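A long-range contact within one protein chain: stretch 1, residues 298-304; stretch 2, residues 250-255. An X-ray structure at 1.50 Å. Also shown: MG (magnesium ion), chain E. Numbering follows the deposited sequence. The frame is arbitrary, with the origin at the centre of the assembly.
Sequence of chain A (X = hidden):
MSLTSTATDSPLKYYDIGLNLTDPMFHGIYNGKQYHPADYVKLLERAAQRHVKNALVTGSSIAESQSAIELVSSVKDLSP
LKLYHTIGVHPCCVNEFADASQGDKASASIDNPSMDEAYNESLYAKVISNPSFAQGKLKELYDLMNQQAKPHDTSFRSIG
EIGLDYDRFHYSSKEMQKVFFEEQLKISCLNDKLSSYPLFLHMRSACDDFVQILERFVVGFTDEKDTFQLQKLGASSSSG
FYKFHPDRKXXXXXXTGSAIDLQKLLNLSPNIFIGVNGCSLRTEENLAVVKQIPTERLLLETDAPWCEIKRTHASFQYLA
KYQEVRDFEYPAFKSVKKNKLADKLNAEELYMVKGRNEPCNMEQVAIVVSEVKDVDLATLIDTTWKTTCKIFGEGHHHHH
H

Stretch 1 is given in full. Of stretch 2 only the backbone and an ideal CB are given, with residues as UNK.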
# COMPACT_ATOMS: atom_id res chain seq x y z
N LEU A 298 -11.47 8.54 -2.62
CA LEU A 298 -11.46 7.11 -2.30
C LEU A 298 -10.68 6.38 -3.38
O LEU A 298 -10.94 6.57 -4.57
CB LEU A 298 -12.92 6.61 -2.27
CG LEU A 298 -13.20 5.19 -1.75
CD1 LEU A 298 -14.60 5.22 -1.13
CD2 LEU A 298 -13.09 4.12 -2.84
N LEU A 299 -9.73 5.55 -2.96
CA LEU A 299 -8.98 4.71 -3.90
C LEU A 299 -9.23 3.25 -3.57
O LEU A 299 -9.45 2.90 -2.42
CB LEU A 299 -7.48 5.00 -3.82
CG LEU A 299 -7.12 6.48 -3.98
CD1 LEU A 299 -5.62 6.64 -3.83
CD2 LEU A 299 -7.60 7.07 -5.32
N LEU A 300 -9.23 2.40 -4.60
CA LEU A 300 -9.54 0.98 -4.41
C LEU A 300 -8.27 0.15 -4.42
O LEU A 300 -7.30 0.45 -5.14
CB LEU A 300 -10.46 0.50 -5.54
CG LEU A 300 -11.82 1.17 -5.64
CD1 LEU A 300 -12.56 0.74 -6.92
CD2 LEU A 300 -12.62 0.78 -4.41
N GLU A 301 -8.29 -0.94 -3.65
CA GLU A 301 -7.14 -1.84 -3.53
C GLU A 301 -7.64 -3.17 -3.03
O GLU A 301 -8.74 -3.25 -2.45
CB GLU A 301 -6.08 -1.31 -2.55
CG GLU A 301 -6.65 -0.44 -1.44
CD GLU A 301 -5.73 -0.36 -0.23
OE1 GLU A 301 -5.34 -1.42 0.30
OE2 GLU A 301 -5.42 0.76 0.20
N THR A 302 -6.85 -4.21 -3.28
CA THR A 302 -7.18 -5.53 -2.73
C THR A 302 -6.40 -5.89 -1.48
O THR A 302 -6.88 -6.63 -0.61
CB THR A 302 -6.96 -6.70 -3.74
OG1 THR A 302 -5.58 -6.74 -4.15
CG2 THR A 302 -7.90 -6.60 -4.93
N ASP A 303 -5.17 -5.37 -1.35
CA ASP A 303 -4.21 -5.85 -0.33
C ASP A 303 -3.88 -7.33 -0.52
O ASP A 303 -3.40 -7.98 0.41
CB ASP A 303 -4.69 -5.56 1.11
CG ASP A 303 -3.54 -5.40 2.07
OD1 ASP A 303 -2.51 -4.81 1.67
OD2 ASP A 303 -3.67 -5.87 3.23
N ALA A 304 -4.11 -7.84 -1.74
CA ALA A 304 -3.84 -9.26 -2.01
C ALA A 304 -2.39 -9.60 -1.56
O ALA A 304 -1.46 -8.81 -1.79
CB ALA A 304 -4.04 -9.56 -3.45
N UNK A 250 -1.19 12.28 -0.59
CA UNK A 250 -0.91 11.59 0.65
C UNK A 250 -1.95 10.48 0.76
O UNK A 250 -3.09 10.73 1.10
CB UNK A 250 -0.95 12.54 1.85
N UNK A 251 -1.54 9.25 0.43
CA UNK A 251 -2.48 8.14 0.33
C UNK A 251 -2.41 7.29 1.58
O UNK A 251 -1.35 6.73 1.89
CB UNK A 251 -2.19 7.29 -0.91
N UNK A 252 -3.53 7.23 2.31
CA UNK A 252 -3.60 6.40 3.50
C UNK A 252 -4.15 5.03 3.11
O UNK A 252 -5.37 4.86 2.95
CB UNK A 252 -4.47 7.06 4.58
N UNK A 253 -3.24 4.07 2.99
CA UNK A 253 -3.52 2.69 2.52
C UNK A 253 -4.37 1.92 3.52
O UNK A 253 -4.27 2.11 4.74
CB UNK A 253 -2.21 1.93 2.27
N UNK A 254 -5.24 1.05 3.00
CA UNK A 254 -5.87 0.02 3.83
C UNK A 254 -6.54 0.58 5.09
O UNK A 254 -6.28 0.13 6.21
CB UNK A 254 -4.82 -1.02 4.23
N UNK A 255 -7.39 1.59 4.90
CA UNK A 255 -8.02 2.26 6.03
C UNK A 255 -9.10 1.42 6.70
O UNK A 255 -10.04 0.97 6.04
CB UNK A 255 -8.62 3.59 5.57
MG MG E . -1.22 -3.68 3.14

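Position 250 opens the stretch in extended conformation (phi/psi -125/101), and no atom of stretch 1 lies within 5.5 Å of its ideal CB. Stretch 1 sets no demand here; an aliphatic residue suits the strand-like backbone, but many would fit. The deposited residue is Leu250, which makes no contact with stretch 1.

At position 251 the CA-to-CB bond points toward stretch 1, and the ideal CB lies 4.5 Å from CD1 of Leu299. What is offered is a methyl group and no polar partner, so an apolar side chain is expected. The gap is short: valine, isoleucine or alanine would suit it readily, and leucine might with a suitable rotamer. The residue is Val251, with chi1 in the t well; its CG1 packs against Leu299 CD1 at 3.9 Å, an apolar contact that joins the two strands at side-chain level.

The alternation of the strand turns position 252 the other way. Its CA-to-CB bond points away from stretch 1, nothing there approaches the ideal CB, and the visible atoms leave the choice open. It is Val252, whose side chain makes no contact with stretch 1.

Position 253 is the most informative. Its CB points sideways, yet the ideal CB is 4.0 Å from Glu301 OE2. The magnesium ion lies 5.8 Å from the ideal CB, too far for a short side chain to bind it, with the carboxylate of Asp303, which binds the ion through OD1, a little farther off. Two acidic groups and a metal favour a side chain that can donate a hydrogen bond near its base and offer a ligand atom at its end; a longer carboxylate could reach toward the metal but would meet Glu301 without a proton to share, while histidine meets both needs. The residue is His253. With chi1 at 162° and chi2 at 57°, ND1 donates to Glu301 OE2 at 2.9 Å, and NE2 binds MG at 2.2 Å. Asp303 OD1 binds the same ion at 2.2 Å, so the metal ties the two stretches together, while Glu301 holds the imidazole from its other nitrogen.

At position 254 phi and psi are both positive (52/52), a left-handed conformation in which glycine, asparagine or aspartate would be common. The backbone N donates to Glu301 OE2 at 2.8 Å, a bond available to any residue but proline. The ideal CB points toward stretch 1, 4.0 Å from Glu301 OE1 and 5.1 Å from Asp303 CG; beside two carboxylates a small or hydrogen-donating side chain suits better than an acid. It is Ser254. Its OG stands 4.4 Å from Asp303 OD2, and water 1, a ligand of the ion, spans the gap, donating to Asp303 OD2 at 2.8 Å and making a weak hydrogen bond with Ser254 OG at 3.4 Å.

Position 255 points sideways with nothing of stretch 1 nearby, leaving its identity open. The deposited Phe255 leads its ring away.

Stretch 2, residues 250-255: LVVHSF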
# COMPACT_ATOMS: atom_id res chain seq x y z
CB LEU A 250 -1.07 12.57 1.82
CG LEU A 250 -0.20 13.84 1.74
CD1 LEU A 250 -0.54 14.79 2.88
CD2 LEU A 250 1.28 13.50 1.77
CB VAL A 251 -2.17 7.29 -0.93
CG1 VAL A 251 -3.07 6.06 -0.98
CG2 VAL A 251 -2.31 8.15 -2.20
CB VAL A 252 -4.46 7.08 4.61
CG1 VAL A 252 -4.45 6.23 5.90
CG2 VAL A 252 -3.98 8.52 4.89
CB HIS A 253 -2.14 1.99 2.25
CG HIS A 253 -2.14 0.48 2.17
ND1 HIS A 253 -2.92 -0.24 1.29
CD2 HIS A 253 -1.36 -0.44 2.82
CE1 HIS A 253 -2.66 -1.53 1.42
NE2 HIS A 253 -1.73 -1.68 2.35
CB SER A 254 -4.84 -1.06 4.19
OG SER A 254 -5.50 -2.21 4.72
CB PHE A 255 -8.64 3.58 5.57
CG PHE A 255 -9.29 4.33 6.69
CD1 PHE A 255 -8.51 4.97 7.65
CD2 PHE A 255 -10.68 4.35 6.83
CE1 PHE A 255 -9.09 5.67 8.71
CE2 PHE A 255 -11.27 5.04 7.91
CZ PHE A 255 -10.47 5.69 8.84
O HOH W 1 -2.49 -3.80 4.70
O HOH W 2 -0.49 -5.51 3.73
O HOH W 3 0.35 -3.65 1.81
O HOH W 4 0.14 -2.53 5.00
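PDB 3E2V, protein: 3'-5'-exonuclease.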